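Local coordinates for protein Bd3460 (Bdellovibrio bacteriovorus, PDB 5CEC) that binds the predatory endopeptidase Bd3459 through its ankyrin repeats and probably protects the predator from its own enzyme during prey invasion, at residues B[124-127]-B[133-136]; B[90-93]-B[97-100]; B[103-108]-B[135-140]; B[69-74]-B[109-114]; B[120-125]-B[154-159]. All coordinates share one frame; numbering follows the deposited sequence.

Contact 1 of 5, residues B[124-127]-B[133-136]; sequences IIVA and TLFM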
# COMPACT_ATOMS: atom_id res chain seq x y z
N ILE B 124 -2.95 -20.86 -17.68
CA ILE B 124 -1.54 -20.49 -17.69
C ILE B 124 -0.91 -20.88 -16.37
O ILE B 124 -1.62 -21.22 -15.39
CB ILE B 124 -1.34 -18.99 -17.98
CG1 ILE B 124 -1.95 -18.11 -16.87
CG2 ILE B 124 -1.92 -18.66 -19.35
CD1 ILE B 124 -1.80 -16.63 -17.11
N ILE B 125 0.42 -20.85 -16.35
CA ILE B 125 1.25 -21.22 -15.20
C ILE B 125 2.00 -20.00 -14.69
O ILE B 125 2.51 -19.20 -15.46
CB ILE B 125 2.28 -22.29 -15.62
CG1 ILE B 125 1.59 -23.55 -16.18
CG2 ILE B 125 3.23 -22.68 -14.49
CD1 ILE B 125 0.58 -24.19 -15.28
N VAL B 126 2.02 -19.86 -13.37
CA VAL B 126 2.73 -18.76 -12.73
C VAL B 126 4.15 -19.24 -12.38
O VAL B 126 4.43 -20.43 -12.25
CB VAL B 126 1.98 -18.19 -11.50
CG1 VAL B 126 0.57 -17.76 -11.91
CG2 VAL B 126 1.89 -19.17 -10.32
N ALA B 127 5.01 -18.27 -12.18
CA ALA B 127 6.42 -18.55 -11.95
C ALA B 127 6.62 -19.29 -10.62
O ALA B 127 5.78 -19.22 -9.71
CB ALA B 127 7.22 -17.26 -11.94
N THR B 133 -0.76 -23.43 -11.21
CA THR B 133 -1.67 -22.83 -12.16
C THR B 133 -2.12 -21.46 -11.69
O THR B 133 -2.12 -21.17 -10.49
CB THR B 133 -2.92 -23.68 -12.42
OG1 THR B 133 -3.67 -23.77 -11.21
CG2 THR B 133 -2.54 -25.07 -12.92
N LEU B 134 -2.51 -20.61 -12.63
CA LEU B 134 -3.14 -19.33 -12.29
C LEU B 134 -4.32 -19.54 -11.33
O LEU B 134 -4.49 -18.78 -10.35
CB LEU B 134 -3.63 -18.62 -13.54
CG LEU B 134 -4.07 -17.18 -13.36
CD1 LEU B 134 -2.84 -16.28 -13.25
CD2 LEU B 134 -4.95 -16.73 -14.51
N PHE B 135 -5.14 -20.54 -11.63
CA PHE B 135 -6.29 -20.84 -10.77
C PHE B 135 -5.86 -21.10 -9.33
O PHE B 135 -6.48 -20.57 -8.41
CB PHE B 135 -7.10 -22.05 -11.27
CG PHE B 135 -8.20 -22.39 -10.32
CD1 PHE B 135 -9.29 -21.57 -10.19
CD2 PHE B 135 -8.08 -23.49 -9.48
CE1 PHE B 135 -10.27 -21.82 -9.23
CE2 PHE B 135 -9.01 -23.74 -8.51
CZ PHE B 135 -10.12 -22.92 -8.39
N MET B 136 -4.83 -21.91 -9.15
CA MET B 136 -4.36 -22.20 -7.79
C MET B 136 -3.97 -20.96 -7.02
O MET B 136 -4.30 -20.81 -5.86
CB MET B 136 -3.17 -23.17 -7.82
CG MET B 136 -3.58 -24.56 -8.16
SD MET B 136 -2.19 -25.65 -8.48
CE MET B 136 -1.49 -25.84 -6.85
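The ankyrin loop leading into helix 134-141 is closed here, where Ile124, Ile125 and Val126 lie against Thr133 and Leu134. Ankyrin repeats often begin a helix with the sequence Thr-Pro-Leu-His, and Thr133 to Met136, Thr-Leu-Phe-Met, take its place. A single beta bridge pairs Ile125 with Thr133, their CA atoms 4.5 Å apart. On one side of the bridge Leu134 N donates to Ile124 O over 3.0 Å in a nearly straight bond, 166° at the hydrogen, although the donor is tilted from the carbonyl plane; backbone bonding between Val126 and Asp132 flanks the other.

Beside this bond the aliphatic groups close up. Ile124 and Leu134 run side by side in the same direction, CG1 of the first 3.8 Å from CB of the second; with its CG1 lodged between the backbone N and the carbonyl carbon (chi1 64°), Ile124 also brings CD1 close to both Leu134 methyls. Val126 crosses Leu134 at about a right angle and sets CG1 4.0 Å from Leu134 CD1. Leu134 thus packs on both Ile124 and Val126, and Val104 and Ile149 of flanking helices add more. On the more exposed side Ile125 CD1 lies 4.0 Å from Thr133 CG2 and close to Thr133 CA as well. Thr133 also N-caps helix 134-141: its OG1 accepts from Met136 N at 3.0 Å.

Contact 2 of 5, residues B[90-93]-B[97-100]; sequences ELKN and ETAL
Asn93 and Glu97 close the ankyrin turn that leads into helix 99-105, and a pair of hydrogen bonds makes this the tight half of the contact. Asn93 N donates to Glu97 O at 3.1 Å, and in return Glu97 N donates to Asn93 OD1 over 2.9 Å, almost in line with the side-chain C=O (169°). The Asn93 amide can reach because its CG stands between the backbone N and the carbonyl carbon (chi1 78°), which folds OD1 back over the turn. Asn93 ND2 and Glu97 OE1 both bond Ser393 OG of the Bd3459 chain, so the turn also presents groups to the enzyme. Two CA-H...O contacts lie alongside, Thr98 CA to Leu91 O at 3.3 Å and Lys92 CA to Glu97 O at the same distance.

The other half is looser and partly mediated by water. Lys92 runs alongside Thr98, its CG 3.8 Å from Thr98 CG2 while the extended chain leads its ammonium away. One water joins Leu91 O to Ala99 N. Glu90 binds Asn121 N through OE2, and its other oxygen reaches Thr98 through a second water, which donates to Glu90 OE1 at 2.7 Å and accepts from Thr98 OG1 at 2.9 Å.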
# COMPACT_ATOMS: atom_id res chain seq x y z
N GLU B 90 -0.70 -12.35 -24.57
CA GLU B 90 -0.12 -13.65 -24.25
C GLU B 90 1.40 -13.75 -24.32
O GLU B 90 1.98 -14.83 -24.10
CB GLU B 90 -0.77 -14.73 -25.09
CG GLU B 90 -2.28 -14.77 -25.00
CD GLU B 90 -2.85 -14.87 -23.61
OE1 GLU B 90 -2.21 -15.40 -22.69
OE2 GLU B 90 -3.99 -14.39 -23.43
N LEU B 91 2.06 -12.62 -24.55
CA LEU B 91 3.52 -12.61 -24.47
C LEU B 91 3.93 -12.96 -23.05
O LEU B 91 3.19 -12.74 -22.09
CB LEU B 91 4.09 -11.28 -24.93
CG LEU B 91 3.78 -10.93 -26.39
CD1 LEU B 91 4.18 -9.52 -26.70
CD2 LEU B 91 4.48 -11.91 -27.32
N LYS B 92 5.12 -13.54 -22.92
CA LYS B 92 5.64 -14.03 -21.65
C LYS B 92 7.02 -13.48 -21.38
O LYS B 92 7.85 -13.34 -22.29
CB LYS B 92 5.70 -15.55 -21.64
CG LYS B 92 4.33 -16.18 -21.65
CD LYS B 92 4.41 -17.65 -21.87
CE LYS B 92 3.04 -18.27 -21.90
NZ LYS B 92 3.14 -19.59 -22.59
N ASN B 93 7.27 -13.15 -20.12
CA ASN B 93 8.64 -12.75 -19.72
C ASN B 93 9.54 -13.96 -19.55
O ASN B 93 9.14 -15.08 -19.79
CB ASN B 93 8.62 -11.88 -18.47
CG ASN B 93 8.42 -12.70 -17.20
OD1 ASN B 93 7.71 -13.69 -17.22
ND2 ASN B 93 9.10 -12.33 -16.12
N GLU B 97 5.66 -15.78 -17.58
CA GLU B 97 4.43 -15.16 -17.14
C GLU B 97 3.85 -14.19 -18.14
O GLU B 97 4.53 -13.32 -18.66
CB GLU B 97 4.63 -14.47 -15.80
CG GLU B 97 4.83 -15.47 -14.67
CD GLU B 97 4.91 -14.84 -13.29
OE1 GLU B 97 5.51 -13.75 -13.17
OE2 GLU B 97 4.37 -15.46 -12.34
N THR B 98 2.55 -14.35 -18.39
CA THR B 98 1.80 -13.35 -19.14
C THR B 98 1.38 -12.22 -18.20
O THR B 98 1.54 -12.31 -16.94
CB THR B 98 0.52 -13.92 -19.75
OG1 THR B 98 -0.37 -14.26 -18.69
CG2 THR B 98 0.80 -15.15 -20.64
N ALA B 99 0.89 -11.13 -18.77
CA ALA B 99 0.35 -10.03 -17.98
C ALA B 99 -0.66 -10.47 -16.93
O ALA B 99 -0.64 -9.96 -15.81
CB ALA B 99 -0.27 -8.94 -18.86
N LEU B 100 -1.53 -11.41 -17.30
CA LEU B 100 -2.52 -11.89 -16.34
C LEU B 100 -1.84 -12.59 -15.17
O LEU B 100 -2.26 -12.41 -14.00
CB LEU B 100 -3.53 -12.81 -17.03
CG LEU B 100 -4.59 -13.42 -16.11
CD1 LEU B 100 -5.38 -12.38 -15.31
CD2 LEU B 100 -5.55 -14.28 -16.93
O HOH W 1 -2.79 -14.79 -20.11
O HOH W 2 1.33 -10.82 -21.64

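Contact 3 of 5, residues B[103-108]-B[135-140]; sequences AVTNDA and FMRAAQ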
# COMPACT_ATOMS: atom_id res chain seq x y z
N ALA B 103 -0.53 -9.95 -12.89
CA ALA B 103 -1.58 -9.31 -12.11
C ALA B 103 -1.96 -10.20 -10.92
O ALA B 103 -2.00 -9.74 -9.78
CB ALA B 103 -2.79 -9.04 -12.97
N VAL B 104 -2.29 -11.46 -11.19
CA VAL B 104 -2.71 -12.36 -10.11
C VAL B 104 -1.63 -12.49 -9.07
O VAL B 104 -1.89 -12.36 -7.85
CB VAL B 104 -3.14 -13.72 -10.70
CG1 VAL B 104 -3.25 -14.78 -9.62
CG2 VAL B 104 -4.46 -13.52 -11.44
N THR B 105 -0.39 -12.73 -9.49
CA THR B 105 0.67 -13.00 -8.54
C THR B 105 1.08 -11.77 -7.73
O THR B 105 1.65 -11.92 -6.65
CB THR B 105 1.93 -13.58 -9.20
OG1 THR B 105 2.41 -12.68 -10.17
CG2 THR B 105 1.64 -14.95 -9.84
N ASN B 106 0.79 -10.57 -8.23
CA ASN B 106 1.02 -9.35 -7.48
C ASN B 106 -0.23 -8.78 -6.83
O ASN B 106 -0.22 -7.64 -6.39
CB ASN B 106 1.73 -8.32 -8.37
CG ASN B 106 3.20 -8.65 -8.60
OD1 ASN B 106 4.07 -8.26 -7.78
ND2 ASN B 106 3.50 -9.36 -9.68
N ASP B 107 -1.27 -9.61 -6.70
CA ASP B 107 -2.52 -9.26 -6.03
C ASP B 107 -3.22 -8.06 -6.65
O ASP B 107 -4.03 -7.40 -6.00
CB ASP B 107 -2.31 -9.04 -4.52
CG ASP B 107 -1.95 -10.30 -3.77
OD1 ASP B 107 -1.54 -11.31 -4.34
OD2 ASP B 107 -2.06 -10.33 -2.54
N ALA B 108 -3.02 -7.86 -7.97
CA ALA B 108 -3.74 -6.85 -8.73
C ALA B 108 -4.98 -7.49 -9.34
O ALA B 108 -5.08 -7.71 -10.53
CB ALA B 108 -2.87 -6.23 -9.78
N PHE B 135 -5.14 -20.54 -11.63
CA PHE B 135 -6.29 -20.84 -10.77
C PHE B 135 -5.86 -21.10 -9.33
O PHE B 135 -6.48 -20.57 -8.41
CB PHE B 135 -7.10 -22.05 -11.27
CG PHE B 135 -8.20 -22.39 -10.32
CD1 PHE B 135 -9.29 -21.57 -10.19
CD2 PHE B 135 -8.08 -23.49 -9.48
CE1 PHE B 135 -10.27 -21.82 -9.23
CE2 PHE B 135 -9.01 -23.74 -8.51
CZ PHE B 135 -10.12 -22.92 -8.39
N MET B 136 -4.83 -21.91 -9.15
CA MET B 136 -4.36 -22.20 -7.79
C MET B 136 -3.97 -20.96 -7.02
O MET B 136 -4.30 -20.81 -5.86
CB MET B 136 -3.17 -23.17 -7.82
CG MET B 136 -3.58 -24.56 -8.16
SD MET B 136 -2.19 -25.65 -8.48
CE MET B 136 -1.49 -25.84 -6.85
N ARG B 137 -3.26 -20.07 -7.67
CA ARG B 137 -2.80 -18.87 -7.03
C ARG B 137 -3.98 -17.98 -6.64
O ARG B 137 -4.05 -17.43 -5.52
CB ARG B 137 -1.78 -18.13 -7.91
CG ARG B 137 -1.14 -16.92 -7.25
CD ARG B 137 -0.42 -17.20 -5.94
NE ARG B 137 0.48 -18.35 -6.07
CZ ARG B 137 1.73 -18.32 -6.57
NH1 ARG B 137 2.30 -17.17 -6.87
NH2 ARG B 137 2.38 -19.45 -6.75
N ALA B 138 -4.93 -17.80 -7.56
CA ALA B 138 -6.17 -17.06 -7.24
C ALA B 138 -6.98 -17.74 -6.14
O ALA B 138 -7.51 -17.07 -5.25
CB ALA B 138 -7.00 -16.90 -8.50
N ALA B 139 -7.05 -19.06 -6.15
CA ALA B 139 -7.84 -19.79 -5.15
C ALA B 139 -7.38 -19.55 -3.75
O ALA B 139 -8.18 -19.50 -2.83
CB ALA B 139 -7.87 -21.28 -5.45
N GLN B 140 -6.08 -19.39 -3.56
CA GLN B 140 -5.59 -19.12 -2.22
C GLN B 140 -5.93 -17.72 -1.75
O GLN B 140 -5.88 -17.48 -0.56
CB GLN B 140 -4.09 -19.32 -2.13
CG GLN B 140 -3.63 -20.76 -2.19
CD GLN B 140 -2.18 -20.92 -1.76
OE1 GLN B 140 -1.30 -21.07 -2.62
NE2 GLN B 140 -1.89 -20.89 -0.48
O HOH W 3 2.03 -14.44 -5.65
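The guanidinium of Arg137 meets the methyl of Thr105 at a slant, NH1 lying 3.8 Å from Thr105 CG2. No direct hydrogen bond crosses between the segments, but a water takes one from Arg137 NH1 at 3.0 Å and gives one to Thr105 O at 2.7 Å, so the flat group is tied to the end of the facing helix. Its other terminal nitrogen, NH2, forms a salt bridge with Asp132, which probably offsets the charge of this buried arginine. The second flat group, the Phe135 ring, turns away from the contact and has Ala139 CB 4.0 Å above one face, offset toward the rim.

The apolar half of the contact belongs to Val104. Its CG1, anti to the backbone N at chi1 166°, points toward helix 134-141 and rests 3.8 Å from Arg137 CG, on the aliphatic root of a chain that bends at chi2 and chi3 before reaching its charge. The same methyl approaches Ala138 N at 4.0 Å. The arginine therefore serves twice, its methylenes as packing and its head as a polar partner.

Helix 99-105 ends here in a Schellman motif: Ala108 N bonds Ala103 O and Asp107 N bonds Val104 O, with Asp107 at positive phi. Asp107 then forms a salt bridge with Lys403 of the Bd3459 chain. The contact thus joins helix 99-105 to helix 134-141, while Tyr109 and Ala112 of helix 109-117 cover Val104 and helix 143-152 receives Phe135.

Contact 4 of 5, residues B[69-74]-B[109-114]; sequences NAAMGG and YDVAEE
Val111 reaches from helix 109-117 toward the end of helix 66-72, in an interface between stacked ankyrin helices. Its CB faces Ala71 and Gly74, and from there the side chain forks so that each methyl has its own partner. CG1, held anti to the backbone N at chi1 169°, comes to 3.9 Å from Ala71 CA and 4.0 Å from Ala71 CB, and so settles against the last turn of the helix. CG2 takes the other direction, beside the Val111 backbone N, and lies over the main chain of Gly74, just past the end of the helix, 3.8 Å from Gly74 C and 4.0 Å from Gly74 CA.

Gly74 meets the methyl with its backbone atoms; its positive phi of 67°, which by itself favours glycine, belongs to a Schellman motif in which Gly74 N bonds back to Ala71 O at 3.1 Å. Asp110 is exposed, its OD2 4.5 Å from Gly74 O. Ala103 of helix 99-105 packs on Val111 as well, so the valine sits where three helices approach one another.

With no hydrogen bond between the segments, what holds them is the fit of two methyls to an alanine and a glycine backbone. Such dispersion contacts have little directional preference, and the Asp110 carboxylate, about 4 Å from a bound sulfate that probably comes from the crystallisation liquor, stays at their margin.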
# COMPACT_ATOMS: atom_id res chain seq x y z
N ASN B 69 4.24 -4.73 -17.25
CA ASN B 69 4.57 -3.72 -16.28
C ASN B 69 3.34 -3.09 -15.64
O ASN B 69 3.29 -2.94 -14.42
CB ASN B 69 5.44 -2.65 -16.93
CG ASN B 69 6.90 -3.02 -16.96
OD1 ASN B 69 7.59 -2.87 -15.97
ND2 ASN B 69 7.39 -3.48 -18.11
N ALA B 70 2.35 -2.71 -16.45
CA ALA B 70 1.13 -2.10 -15.93
C ALA B 70 0.37 -3.08 -15.04
O ALA B 70 -0.19 -2.69 -14.01
CB ALA B 70 0.25 -1.64 -17.07
N ALA B 71 0.31 -4.34 -15.46
CA ALA B 71 -0.39 -5.37 -14.70
C ALA B 71 0.27 -5.64 -13.34
O ALA B 71 -0.42 -5.71 -12.33
CB ALA B 71 -0.49 -6.65 -15.49
N MET B 72 1.59 -5.81 -13.36
CA MET B 72 2.38 -6.07 -12.14
C MET B 72 2.23 -4.93 -11.13
O MET B 72 2.14 -5.16 -9.94
CB MET B 72 3.87 -6.24 -12.49
CG MET B 72 4.83 -6.36 -11.30
SD MET B 72 6.48 -6.87 -11.81
CE MET B 72 6.64 -5.77 -13.15
N GLY B 73 2.16 -3.70 -11.65
CA GLY B 73 2.02 -2.53 -10.80
C GLY B 73 0.59 -2.22 -10.38
O GLY B 73 0.36 -1.24 -9.68
N GLY B 74 -0.37 -3.04 -10.83
CA GLY B 74 -1.77 -2.86 -10.46
C GLY B 74 -2.40 -1.60 -11.02
O GLY B 74 -3.26 -0.99 -10.38
N TYR B 109 -5.93 -7.82 -8.48
CA TYR B 109 -7.09 -8.59 -8.89
C TYR B 109 -8.12 -7.79 -9.66
O TYR B 109 -8.83 -8.36 -10.48
CB TYR B 109 -7.69 -9.31 -7.68
CG TYR B 109 -6.87 -10.54 -7.33
CD1 TYR B 109 -6.95 -11.68 -8.12
CD2 TYR B 109 -5.98 -10.57 -6.24
CE1 TYR B 109 -6.21 -12.81 -7.85
CE2 TYR B 109 -5.23 -11.69 -5.96
CZ TYR B 109 -5.34 -12.82 -6.76
OH TYR B 109 -4.64 -13.97 -6.50
N ASP B 110 -8.17 -6.47 -9.46
CA ASP B 110 -8.93 -5.62 -10.38
C ASP B 110 -8.40 -5.71 -11.83
O ASP B 110 -9.18 -5.82 -12.80
CB ASP B 110 -8.96 -4.16 -9.90
CG ASP B 110 -7.51 -3.52 -9.64
OD1 ASP B 110 -6.42 -4.23 -9.51
OD2 ASP B 110 -7.48 -2.26 -9.58
N VAL B 111 -7.09 -5.68 -11.96
CA VAL B 111 -6.45 -5.83 -13.24
C VAL B 111 -6.71 -7.22 -13.80
O VAL B 111 -7.03 -7.40 -14.99
CB VAL B 111 -4.94 -5.53 -13.17
CG1 VAL B 111 -4.26 -5.94 -14.47
CG2 VAL B 111 -4.68 -4.06 -12.89
N ALA B 112 -6.60 -8.23 -12.95
CA ALA B 112 -6.82 -9.60 -13.40
C ALA B 112 -8.25 -9.71 -13.98
O ALA B 112 -8.43 -10.31 -15.06
CB ALA B 112 -6.65 -10.60 -12.25
N GLU B 113 -9.25 -9.17 -13.28
CA GLU B 113 -10.61 -9.20 -13.79
C GLU B 113 -10.74 -8.53 -15.13
O GLU B 113 -11.42 -9.07 -16.01
CB GLU B 113 -11.62 -8.62 -12.80
CG GLU B 113 -11.80 -9.48 -11.56
CD GLU B 113 -12.43 -10.80 -11.90
OE1 GLU B 113 -13.63 -10.82 -12.26
OE2 GLU B 113 -11.71 -11.80 -11.89
N GLU B 114 -10.10 -7.38 -15.28
CA GLU B 114 -10.11 -6.65 -16.54
C GLU B 114 -9.52 -7.50 -17.65
O GLU B 114 -10.07 -7.54 -18.74
CB GLU B 114 -9.33 -5.33 -16.39
CG GLU B 114 -9.39 -4.41 -17.60
CD GLU B 114 -10.74 -3.72 -17.81
OE1 GLU B 114 -11.56 -3.67 -16.87
OE2 GLU B 114 -10.95 -3.23 -18.94

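Contact 5 of 5, residues B[120-125]-B[154-159]; sequences ANVDII and KSLINK
Asp123 OD1 receives the Lys159 ammonium in a salt bridge only 2.7 Å long, NZ arriving on the syn side, toward the other carboxylate oxygen. An extended lysine chain carries the charge across, meeting the aspartate at about a right angle. A water completes a second route between the same residues: it accepts from Lys159 NZ at 3.0 Å and donates to Asp123 O. Leu156 packs beside the salt bridge: CD2 lies 3.6 Å from Asp123 OD1, while its other methyl, CD1, makes an apolar contact with Val122 CG2 at 3.9 Å.

The acidic residue is set in place by the turn around it. Asn121 OD1 accepts from Asp123 N in an Asx turn, at 3.1 Å, with the donor well above the amide plane (64°), and Asp123 is the centre of an inverse gamma turn. With CG anti to the backbone N (chi1 -174°), the carboxylate then swings out toward Lys159.

In the ankyrin array this contact couples two successive loops, one between helices 109-117 and 134-141 and the other, opening with a short 3-10 turn, between helices 143-152 and 167-174. Ile149 of helix 143-152 packs against both Val122 and Leu156.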
# COMPACT_ATOMS: atom_id res chain seq x y z
N ALA B 120 -7.99 -12.62 -21.97
CA ALA B 120 -6.70 -13.21 -21.65
C ALA B 120 -6.88 -14.69 -21.30
O ALA B 120 -7.83 -15.08 -20.62
CB ALA B 120 -6.06 -12.49 -20.46
N ASN B 121 -5.93 -15.51 -21.72
CA ASN B 121 -5.93 -16.94 -21.44
C ASN B 121 -5.78 -17.15 -19.94
O ASN B 121 -4.83 -16.66 -19.33
CB ASN B 121 -4.75 -17.56 -22.19
CG ASN B 121 -4.62 -19.05 -22.07
OD1 ASN B 121 -5.56 -19.74 -21.73
ND2 ASN B 121 -3.44 -19.56 -22.46
N VAL B 122 -6.69 -17.93 -19.37
CA VAL B 122 -6.64 -18.26 -17.96
C VAL B 122 -5.93 -19.58 -17.68
O VAL B 122 -5.60 -19.84 -16.51
CB VAL B 122 -8.02 -18.22 -17.30
CG1 VAL B 122 -8.68 -16.86 -17.47
CG2 VAL B 122 -8.94 -19.31 -17.85
N ASP B 123 -5.73 -20.42 -18.70
CA ASP B 123 -5.03 -21.70 -18.54
C ASP B 123 -3.54 -21.48 -18.71
O ASP B 123 -2.91 -21.89 -19.68
CB ASP B 123 -5.56 -22.73 -19.50
CG ASP B 123 -4.98 -24.12 -19.27
OD1 ASP B 123 -4.23 -24.33 -18.27
OD2 ASP B 123 -5.25 -25.00 -20.10
N ILE B 124 -2.95 -20.86 -17.68
CA ILE B 124 -1.54 -20.49 -17.69
C ILE B 124 -0.91 -20.88 -16.37
O ILE B 124 -1.62 -21.22 -15.39
CB ILE B 124 -1.34 -18.99 -17.98
CG1 ILE B 124 -1.95 -18.11 -16.87
CG2 ILE B 124 -1.92 -18.66 -19.35
CD1 ILE B 124 -1.80 -16.63 -17.11
N ILE B 125 0.42 -20.85 -16.35
CA ILE B 125 1.25 -21.22 -15.20
C ILE B 125 2.00 -20.00 -14.69
O ILE B 125 2.51 -19.20 -15.46
CB ILE B 125 2.28 -22.29 -15.62
CG1 ILE B 125 1.59 -23.55 -16.18
CG2 ILE B 125 3.23 -22.68 -14.49
CD1 ILE B 125 0.58 -24.19 -15.28
N LYS B 154 -13.92 -24.76 -16.70
CA LYS B 154 -14.39 -25.50 -15.53
C LYS B 154 -13.34 -26.50 -15.02
O LYS B 154 -13.19 -26.65 -13.80
CB LYS B 154 -15.71 -26.22 -15.91
CG LYS B 154 -16.37 -27.15 -14.89
CD LYS B 154 -17.56 -27.85 -15.55
CE LYS B 154 -18.21 -28.85 -14.59
NZ LYS B 154 -19.44 -29.48 -15.14
N SER B 155 -12.61 -27.14 -15.95
CA SER B 155 -11.72 -28.23 -15.57
C SER B 155 -10.50 -27.75 -14.79
O SER B 155 -9.81 -28.58 -14.19
CB SER B 155 -11.27 -29.04 -16.79
OG SER B 155 -10.39 -28.31 -17.59
N LEU B 156 -10.21 -26.46 -14.79
CA LEU B 156 -9.03 -25.99 -14.07
C LEU B 156 -9.08 -26.28 -12.58
O LEU B 156 -8.04 -26.32 -11.92
CB LEU B 156 -8.79 -24.53 -14.33
CG LEU B 156 -8.38 -24.18 -15.75
CD1 LEU B 156 -8.36 -22.70 -15.95
CD2 LEU B 156 -7.05 -24.77 -16.11
N ILE B 157 -10.27 -26.52 -12.04
CA ILE B 157 -10.40 -26.91 -10.64
C ILE B 157 -9.49 -28.06 -10.26
O ILE B 157 -8.95 -28.06 -9.14
CB ILE B 157 -11.89 -27.17 -10.28
CG1 ILE B 157 -12.08 -27.43 -8.79
CG2 ILE B 157 -12.48 -28.33 -11.07
CD1 ILE B 157 -11.69 -26.29 -7.89
N ASN B 158 -9.31 -29.01 -11.17
CA ASN B 158 -8.48 -30.19 -10.90
C ASN B 158 -7.21 -30.30 -11.73
O ASN B 158 -6.58 -31.35 -11.75
CB ASN B 158 -9.30 -31.47 -11.01
CG ASN B 158 -10.35 -31.56 -9.93
OD1 ASN B 158 -10.03 -31.44 -8.75
ND2 ASN B 158 -11.59 -31.76 -10.33
N LYS B 159 -6.79 -29.19 -12.34
CA LYS B 159 -5.54 -29.20 -13.09
C LYS B 159 -4.37 -29.11 -12.13
O LYS B 159 -4.24 -28.16 -11.38
CB LYS B 159 -5.48 -28.08 -14.13
CG LYS B 159 -4.17 -28.10 -14.90
CD LYS B 159 -4.11 -27.13 -16.07
CE LYS B 159 -2.73 -27.07 -16.69
NZ LYS B 159 -2.74 -26.57 -18.08
O HOH W 4 -1.19 -24.22 -19.01

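Along the chain the first segments come in the order contact 4, contact 2, contact 3, contact 5 and contact 1, and the set follows the ankyrin array across its middle repeats. The centre of contact 1 lies about 8 Å from those of contacts 3 and 5, which are themselves about 12 Å apart; contacts 1 and 3 share helix 134-141, and contacts 1 and 5 share Ile124 and Ile125. Contacts 2 and 3 both use helix 99-105. Contacts 4 and 5, with centres about 18 Å apart, lie on opposite sides of the chain's centre. Loop closures and helix packing together join the array into one continuous scaffold, which presents residues of contacts 1 to 4 to Bd3459.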